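Local coordinates for protein neurotoxin (Clostridium botulinum, PDB 1ZB7) that acts in the host cytosol as a zinc endopeptidase, the light chain of botulinum neurotoxin type G, cleaving synaptobrevins, in VAMP2 at an Ala-Ala bond, at residues 47-52 with 78-83; 72-77 with 164-169. All coordinates share one frame; numbering follows the deposited sequence.

Contact 1: residues 47-52 with 78-83; sequences PERFTY and YLKTDA
Arg49 reaches Tyr78 by a doubly folded chain: CG stands anti to the carbonyl carbon (chi1 -56°), and further bends at chi2 and chi3 bring the guanidinium to the carbonyl of Tyr78. There Arg49 NH1 donates to Tyr78 O at 3.0 Å. The bond is fairly straight, 161° at the hydrogen, and the acceptor lies in the guanidinium plane, at its edge, although the donor is tilted 28° from the carbonyl plane. The same carbonyl oxygen also touches the aliphatic stem, Arg49 CD lying 3.4 Å from Tyr78 O. Three further backbone carbonyls, Asp75 O, Pro163 O and Gly164 O, take hydrogen bonds from the guanidinium, which fixes its rotation. Residues 47-52 open the loop that leaves strand 43-46, an inner strand of the protease's mixed beta-sheet, whereas 78-81 lead into helix 82-99, with Thr81 as N-cap bonding Glu84 N through OG1. Leu79 fills the angle between these parts. Its CD1 presses on the backbone of the loop, 3.7 Å from Glu48 C, and its CB meets Arg49 CD at 3.9 Å, while Phe88 of the helix packs on the same leucine. Glu48 leaves its backbone pointing away from 78-83, and OE2 forms a salt bridge with Lys85. Lys80 starts out away from the loop, but its bent chain returns until CE is 3.9 Å from Arg49 CG. This brings two like charges together, Lys80 NZ and Arg49 NH1 being 4.0 Å apart, a proximity that nearby carbonyl oxygens, among them Pro76 O with its weak bond to Lys80 NZ, would be expected to ease.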
ATOM      1  N   PRO A  47      30.815   8.972  13.839  1.00 41.57           N
ATOM      2  CA  PRO A  47      29.836   9.732  14.676  1.00 45.01           C
ATOM      3  C   PRO A  47      29.775  11.212  14.342  1.00 45.59           C
ATOM      4  O   PRO A  47      30.158  12.024  15.122  1.00 46.02           O
ATOM      5  CB  PRO A  47      30.323   9.491  16.117  1.00 43.51           C
ATOM      6  CG  PRO A  47      31.430   8.634  16.029  1.00 43.44           C
ATOM      7  CD  PRO A  47      31.991   8.650  14.639  1.00 42.74           C
ATOM      8  N   GLU A  48      29.310  11.511  13.143  1.00 45.57           N
ATOM      9  CA  GLU A  48      29.242  12.831  12.681  1.00 47.37           C
ATOM     10  C   GLU A  48      27.958  12.901  11.879  1.00 46.77           C
ATOM     11  O   GLU A  48      27.473  11.920  11.359  1.00 45.40           O
ATOM     12  CB  GLU A  48      30.345  13.174  11.666  1.00 47.90           C
ATOM     13  CG  GLU A  48      31.768  12.906  12.037  1.00 56.10           C
ATOM     14  CD  GLU A  48      32.438  14.099  12.681  1.00 59.19           C
ATOM     15  OE1 GLU A  48      31.996  15.218  12.329  1.00 56.62           O
ATOM     16  OE2 GLU A  48      33.438  13.880  13.464  1.00 63.45           O
ATOM     17  N   ARG A  49      27.509  14.110  11.681  1.00 46.82           N
ATOM     18  CA  ARG A  49      26.425  14.371  10.777  1.00 47.37           C
ATOM     19  C   ARG A  49      26.899  14.189   9.347  1.00 50.08           C
ATOM     20  O   ARG A  49      27.950  14.623   9.004  1.00 47.88           O
ATOM     21  CB  ARG A  49      25.850  15.796  11.005  1.00 45.01           C
ATOM     22  CG  ARG A  49      25.407  16.047  12.443  1.00 39.50           C
ATOM     23  CD  ARG A  49      24.169  15.261  12.862  1.00 35.94           C
ATOM     24  NE  ARG A  49      22.975  15.733  12.166  1.00 34.97           N
ATOM     25  CZ  ARG A  49      22.243  16.786  12.499  1.00 36.94           C
ATOM     26  NH1 ARG A  49      22.509  17.447  13.607  1.00 42.19           N
ATOM     27  NH2 ARG A  49      21.208  17.138  11.772  1.00 36.44           N
ATOM     28  N   PHE A  50      26.020  13.583   8.563  1.00 54.56           N
ATOM     29  CA  PHE A  50      26.066  13.467   7.160  1.00 59.25           C
ATOM     30  C   PHE A  50      25.691  14.708   6.381  1.00 62.55           C
ATOM     31  O   PHE A  50      24.545  15.008   6.128  1.00 65.62           O
ATOM     32  CB  PHE A  50      25.099  12.392   6.722  1.00 59.53           C
ATOM     33  CG  PHE A  50      25.207  12.085   5.305  1.00 64.82           C
ATOM     34  CD1 PHE A  50      26.186  11.172   4.862  1.00 71.76           C
ATOM     35  CD2 PHE A  50      24.399  12.713   4.374  1.00 71.11           C
ATOM     36  CE1 PHE A  50      26.308  10.856   3.501  1.00 73.35           C
ATOM     37  CE2 PHE A  50      24.538  12.404   2.984  1.00 72.80           C
ATOM     38  CZ  PHE A  50      25.508  11.479   2.569  1.00 71.82           C
ATOM     39  N   THR A  51      26.690  15.305   5.824  1.00 67.09           N
ATOM     40  CA  THR A  51      26.635  16.607   5.245  1.00 70.08           C
ATOM     41  C   THR A  51      26.619  16.605   3.740  1.00 72.60           C
ATOM     42  O   THR A  51      26.116  17.552   3.157  1.00 74.44           O
ATOM     43  CB  THR A  51      27.842  17.364   5.797  1.00 70.40           C
ATOM     44  OG1 THR A  51      27.366  18.251   6.834  1.00 69.71           O
ATOM     45  CG2 THR A  51      28.646  18.094   4.690  1.00 71.65           C
ATOM     46  N   TYR A  52      27.159  15.559   3.112  1.00 74.75           N
ATOM     47  CA  TYR A  52      27.382  15.577   1.678  1.00 76.60           C
ATOM     48  C   TYR A  52      26.051  15.604   0.940  1.00 76.89           C
ATOM     49  O   TYR A  52      25.973  16.160  -0.157  1.00 77.60           O
ATOM     50  CB  TYR A  52      28.227  14.364   1.241  1.00 77.59           C
ATOM     51  CG  TYR A  52      29.321  14.663   0.210  1.00 81.26           C
ATOM     52  CD1 TYR A  52      29.258  14.113  -1.092  1.00 85.13           C
ATOM     53  CD2 TYR A  52      30.430  15.475   0.532  1.00 84.23           C
ATOM     54  CE1 TYR A  52      30.281  14.373  -2.076  1.00 87.12           C
ATOM     55  CE2 TYR A  52      31.482  15.743  -0.446  1.00 86.60           C
ATOM     56  CZ  TYR A  52      31.401  15.184  -1.750  1.00 87.87           C
ATOM     57  OH  TYR A  52      32.407  15.412  -2.708  1.00 87.24           O
ATOM     58  N   TYR A  78      22.380  18.072  17.178  1.00 42.51           N
ATOM     59  CA  TYR A  78      22.700  16.665  17.386  1.00 41.92           C
ATOM     60  C   TYR A  78      24.108  16.426  16.858  1.00 41.70           C
ATOM     61  O   TYR A  78      24.497  16.950  15.821  1.00 40.87           O
ATOM     62  CB  TYR A  78      21.661  15.782  16.714  1.00 41.88           C
ATOM     63  CG  TYR A  78      21.784  14.312  16.961  1.00 41.14           C
ATOM     64  CD1 TYR A  78      21.673  13.820  18.217  1.00 39.30           C
ATOM     65  CD2 TYR A  78      21.930  13.395  15.885  1.00 42.31           C
ATOM     66  CE1 TYR A  78      21.759  12.486  18.472  1.00 42.72           C
ATOM     67  CE2 TYR A  78      21.997  12.043  16.112  1.00 42.92           C
ATOM     68  CZ  TYR A  78      21.942  11.568  17.406  1.00 46.39           C
ATOM     69  OH  TYR A  78      21.971  10.188  17.696  1.00 45.34           O
ATOM     70  N   LEU A  79      24.868  15.625  17.583  1.00 42.74           N
ATOM     71  CA  LEU A  79      26.265  15.285  17.259  1.00 45.14           C
ATOM     72  C   LEU A  79      27.293  16.398  17.072  1.00 45.85           C
ATOM     73  O   LEU A  79      28.192  16.255  16.258  1.00 49.67           O
ATOM     74  CB  LEU A  79      26.338  14.380  16.011  1.00 45.87           C
ATOM     75  CG  LEU A  79      25.579  13.094  16.074  1.00 47.84           C
ATOM     76  CD1 LEU A  79      25.914  12.230  14.941  1.00 48.24           C
ATOM     77  CD2 LEU A  79      25.872  12.366  17.357  1.00 53.38           C
ATOM     78  N   LYS A  80      27.166  17.501  17.768  1.00 47.69           N
ATOM     79  CA  LYS A  80      28.142  18.577  17.711  1.00 48.74           C
ATOM     80  C   LYS A  80      29.227  18.519  18.736  1.00 47.90           C
ATOM     81  O   LYS A  80      30.300  18.989  18.457  1.00 47.57           O
ATOM     82  CB  LYS A  80      27.479  19.943  17.914  1.00 49.65           C
ATOM     83  CG  LYS A  80      26.473  20.241  16.865  1.00 54.22           C
ATOM     84  CD  LYS A  80      26.973  19.985  15.422  1.00 56.01           C
ATOM     85  CE  LYS A  80      25.912  19.189  14.639  1.00 55.50           C
ATOM     86  NZ  LYS A  80      25.747  19.804  13.339  1.00 56.49           N
ATOM     87  N   THR A  81      28.925  18.061  19.947  1.00 47.31           N
ATOM     88  CA  THR A  81      29.975  17.934  20.941  1.00 46.97           C
ATOM     89  C   THR A  81      30.561  16.535  20.938  1.00 45.84           C
ATOM     90  O   THR A  81      29.884  15.585  20.628  1.00 45.59           O
ATOM     91  CB  THR A  81      29.518  18.248  22.324  1.00 46.21           C
ATOM     92  OG1 THR A  81      28.795  17.132  22.854  1.00 47.52           O
ATOM     93  CG2 THR A  81      28.681  19.453  22.334  1.00 46.98           C
ATOM     94  N   ASP A  82      31.835  16.458  21.284  1.00 45.24           N
ATOM     95  CA  ASP A  82      32.517  15.220  21.570  1.00 45.04           C
ATOM     96  C   ASP A  82      31.831  14.262  22.546  1.00 44.60           C
ATOM     97  O   ASP A  82      31.877  13.025  22.320  1.00 45.18           O
ATOM     98  CB  ASP A  82      33.893  15.563  22.102  1.00 45.38           C
ATOM     99  CG  ASP A  82      34.848  16.001  20.986  1.00 50.63           C
ATOM    100  OD1 ASP A  82      34.420  16.193  19.818  1.00 54.93           O
ATOM    101  OD2 ASP A  82      36.060  16.092  21.261  1.00 58.65           O
ATOM    102  N   ALA A  83      31.199  14.806  23.609  1.00 43.41           N
ATOM    103  CA  ALA A  83      30.421  13.974  24.554  1.00 43.40           C
ATOM    104  C   ALA A  83      29.259  13.234  23.831  1.00 42.64           C
ATOM    105  O   ALA A  83      28.991  12.052  24.067  1.00 43.37           O
ATOM    106  CB  ALA A  83      29.881  14.791  25.743  1.00 41.50           C
TER

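Contact 2: residues 72-77 with 164-169; sequences EYYDPT and GPVLSD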
ATOM      1  N   GLU A  72       9.173  15.499   9.627  1.00 51.27           N
ATOM      2  CA  GLU A  72      10.611  15.641   9.624  1.00 48.78           C
ATOM      3  C   GLU A  72      11.086  16.204  10.997  1.00 47.55           C
ATOM      4  O   GLU A  72      10.705  17.293  11.418  1.00 45.52           O
ATOM      5  CB  GLU A  72      11.051  16.561   8.479  1.00 47.93           C
ATOM      6  CG  GLU A  72      10.703  16.038   7.102  1.00 48.18           C
ATOM      7  CD  GLU A  72      11.416  16.784   5.996  1.00 51.48           C
ATOM      8  OE1 GLU A  72      11.578  18.059   6.010  1.00 54.30           O
ATOM      9  OE2 GLU A  72      11.845  16.067   5.091  1.00 56.39           O
ATOM     10  N   TYR A  73      11.968  15.438  11.629  1.00 46.74           N
ATOM     11  CA  TYR A  73      12.635  15.798  12.847  1.00 45.60           C
ATOM     12  C   TYR A  73      13.952  16.506  12.557  1.00 43.98           C
ATOM     13  O   TYR A  73      14.861  15.905  12.088  1.00 41.84           O
ATOM     14  CB  TYR A  73      12.830  14.520  13.673  1.00 46.58           C
ATOM     15  CG  TYR A  73      13.450  14.657  15.062  1.00 47.46           C
ATOM     16  CD1 TYR A  73      13.522  15.865  15.731  1.00 45.67           C
ATOM     17  CD2 TYR A  73      14.043  13.551  15.639  1.00 48.25           C
ATOM     18  CE1 TYR A  73      14.128  15.956  16.959  1.00 47.64           C
ATOM     19  CE2 TYR A  73      14.634  13.627  16.848  1.00 50.70           C
ATOM     20  CZ  TYR A  73      14.672  14.821  17.509  1.00 49.15           C
ATOM     21  OH  TYR A  73      15.235  14.790  18.720  1.00 47.11           O
ATOM     22  N   TYR A  74      13.982  17.819  12.847  1.00 43.08           N
ATOM     23  CA  TYR A  74      15.217  18.616  12.862  1.00 43.13           C
ATOM     24  C   TYR A  74      15.804  18.788  14.249  1.00 42.74           C
ATOM     25  O   TYR A  74      15.105  19.152  15.233  1.00 44.16           O
ATOM     26  CB  TYR A  74      14.940  20.025  12.282  1.00 43.42           C
ATOM     27  CG  TYR A  74      14.872  20.026  10.785  1.00 43.49           C
ATOM     28  CD1 TYR A  74      13.844  19.387  10.135  1.00 45.61           C
ATOM     29  CD2 TYR A  74      15.885  20.577  10.016  1.00 48.22           C
ATOM     30  CE1 TYR A  74      13.812  19.289   8.756  1.00 46.03           C
ATOM     31  CE2 TYR A  74      15.860  20.491   8.612  1.00 48.66           C
ATOM     32  CZ  TYR A  74      14.795  19.861   8.026  1.00 46.91           C
ATOM     33  OH  TYR A  74      14.684  19.843   6.692  1.00 54.12           O
ATOM     34  N   ASP A  75      17.118  18.758  14.264  1.00 41.93           N
ATOM     35  CA  ASP A  75      17.941  19.058  15.424  1.00 40.20           C
ATOM     36  C   ASP A  75      19.358  19.382  15.013  1.00 40.49           C
ATOM     37  O   ASP A  75      20.282  18.516  15.042  1.00 38.60           O
ATOM     38  CB  ASP A  75      17.937  17.875  16.356  1.00 41.69           C
ATOM     39  CG  ASP A  75      18.357  18.255  17.775  1.00 45.41           C
ATOM     40  OD1 ASP A  75      18.522  19.487  18.011  1.00 46.70           O
ATOM     41  OD2 ASP A  75      18.608  17.308  18.591  1.00 48.85           O
ATOM     42  N   PRO A  76      19.608  20.634  14.673  1.00 40.85           N
ATOM     43  CA  PRO A  76      20.934  21.052  14.248  1.00 42.85           C
ATOM     44  C   PRO A  76      22.099  20.810  15.212  1.00 43.08           C
ATOM     45  O   PRO A  76      23.231  20.836  14.830  1.00 45.28           O
ATOM     46  CB  PRO A  76      20.798  22.534  14.090  1.00 42.17           C
ATOM     47  CG  PRO A  76      19.471  22.846  14.245  1.00 43.28           C
ATOM     48  CD  PRO A  76      18.661  21.721  14.673  1.00 42.06           C
ATOM     49  N   THR A  77      21.780  20.539  16.435  1.00 44.61           N
ATOM     50  CA  THR A  77      22.677  20.459  17.556  1.00 45.06           C
ATOM     51  C   THR A  77      23.053  19.028  17.832  1.00 43.74           C
ATOM     52  O   THR A  77      23.961  18.772  18.613  1.00 44.07           O
ATOM     53  CB  THR A  77      21.885  21.066  18.713  1.00 45.68           C
ATOM     54  OG1 THR A  77      22.523  22.268  19.086  1.00 51.52           O
ATOM     55  CG2 THR A  77      21.622  20.118  19.923  1.00 46.97           C
ATOM     56  N   GLY A 164      21.684  13.263   8.325  1.00 39.04           N
ATOM     57  CA  GLY A 164      21.853  14.545   7.641  1.00 40.17           C
ATOM     58  C   GLY A 164      20.959  15.550   8.390  1.00 39.88           C
ATOM     59  O   GLY A 164      20.721  15.394   9.553  1.00 40.25           O
ATOM     60  N   PRO A 165      20.491  16.583   7.751  1.00 40.52           N
ATOM     61  CA  PRO A 165      19.561  17.549   8.443  1.00 40.53           C
ATOM     62  C   PRO A 165      18.255  17.008   9.112  1.00 40.83           C
ATOM     63  O   PRO A 165      17.809  17.546  10.157  1.00 39.36           O
ATOM     64  CB  PRO A 165      19.226  18.561   7.337  1.00 40.24           C
ATOM     65  CG  PRO A 165      20.403  18.472   6.359  1.00 39.69           C
ATOM     66  CD  PRO A 165      20.852  17.013   6.384  1.00 41.41           C
ATOM     67  N   VAL A 166      17.662  15.987   8.505  1.00 40.38           N
ATOM     68  CA  VAL A 166      16.467  15.355   8.980  1.00 41.46           C
ATOM     69  C   VAL A 166      16.905  14.121   9.778  1.00 43.88           C
ATOM     70  O   VAL A 166      17.460  13.230   9.217  1.00 43.18           O
ATOM     71  CB  VAL A 166      15.525  14.927   7.791  1.00 41.58           C
ATOM     72  CG1 VAL A 166      14.248  14.211   8.255  1.00 40.46           C
ATOM     73  CG2 VAL A 166      15.169  16.086   6.947  1.00 41.63           C
ATOM     74  N   LEU A 167      16.681  14.082  11.093  1.00 45.81           N
ATOM     75  CA  LEU A 167      17.077  12.931  11.882  1.00 48.20           C
ATOM     76  C   LEU A 167      16.179  11.723  11.685  1.00 50.44           C
ATOM     77  O   LEU A 167      16.630  10.596  11.767  1.00 52.61           O
ATOM     78  CB  LEU A 167      17.134  13.270  13.382  1.00 47.22           C
ATOM     79  CG  LEU A 167      18.351  13.969  14.023  1.00 46.92           C
ATOM     80  CD1 LEU A 167      18.700  15.275  13.421  1.00 46.65           C
ATOM     81  CD2 LEU A 167      18.034  14.226  15.476  1.00 44.26           C
ATOM     82  N   SER A 168      14.904  11.969  11.481  1.00 54.60           N
ATOM     83  CA  SER A 168      13.855  10.958  11.445  1.00 58.22           C
ATOM     84  C   SER A 168      13.982  10.104  10.146  1.00 62.84           C
ATOM     85  O   SER A 168      13.104   9.275   9.862  1.00 65.77           O
ATOM     86  CB  SER A 168      12.519  11.696  11.394  1.00 58.29           C
ATOM     87  OG  SER A 168      12.656  12.752  10.462  1.00 55.30           O
ATOM     88  N   ASP A 169      15.035  10.309   9.349  1.00 65.74           N
ATOM     89  CA  ASP A 169      15.076   9.725   8.031  1.00 68.20           C
ATOM     90  C   ASP A 169      16.376   8.899   7.836  1.00 69.14           C
ATOM     91  O   ASP A 169      17.183   9.173   6.942  1.00 71.45           O
ATOM     92  CB  ASP A 169      14.774  10.812   6.971  1.00 68.85           C
ATOM     93  CG  ASP A 169      13.186  11.281   6.950  1.00 72.44           C
ATOM     94  OD1 ASP A 169      12.390  11.387   8.001  1.00 73.72           O
ATOM     95  OD2 ASP A 169      12.743  11.594   5.826  1.00 75.27           O
TER
HETATM   96  O   HOH W   1      18.906  19.221  11.883  1.00 30.77           O
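Leu167 lays its CD2 methyl over one face of the Tyr73 ring, 4.1 Å from the centroid and 25° off the normal, a CH-pi contact displaced toward the rim at CE2. Tyr73 carries its ring there with CG anti to the backbone N (chi1 -176°), and Leu167 CD2 also touches Asp75 CB at 3.8 Å, so one methyl bridges two residues on the same side of the 72-77 segment. Tyr74 and Glu72 extend on the other side and enclose Val166: its CG2 lies 3.8 Å from Tyr74 OH and approaches the Glu72 carboxylate, whose OE1 is bonded to Tyr431. Over a face of the Tyr74 ring, near the rim, sits the carbonyl oxygen of Pro165. Between the two apolar patches the backbones are pinned. Leu167 N donates to Tyr73 O at 2.8 Å, nearly along the C=O axis, and Val166 CA adds a CH...O contact to that oxygen. One residue further, Tyr73 N donates to Ser168 OG at 3.0 Å in an almost linear bond, and the serine hydroxyl donates a hydrogen bond to Asp169 OD1 from above the carboxylate plane. At the other end a water joins Asp75 N to Pro165 O. Strand 69-73 pairs with strand 428-436, placing the loop between strands 158-161 and 171-173 against a two-stranded antiparallel sheet. With its hydrogen directed at Asp169, Ser168 OG acts as acceptor toward Tyr73 N, so this main-chain N-H is held by a side chain whose donor and acceptor roles are both settled.

Contact 1 and contact 2 meet at one guanidinium, their centres about 11 Å apart. Arg49 of 47-52 spans both segments of contact 2: Arg49 NH1 lies 2.9 Å from Asp75 O and Arg49 NH2 2.9 Å from Gly164 O, both probable hydrogen bonds, while NH2 also packs 3.5 Å from Leu167 CD1. The four segments alternate along the chain, 47-52, 72-77, 78-83 and then 164-169, and the second and third are continuous, so the run from strand 69-73 into helix 82-99 is held first by the 164-169 loop and then by the loop after strand 43-46. The centres of both contacts lie about 19 Å from the centre of the chain, within the clostridial neurotoxin zinc protease family region.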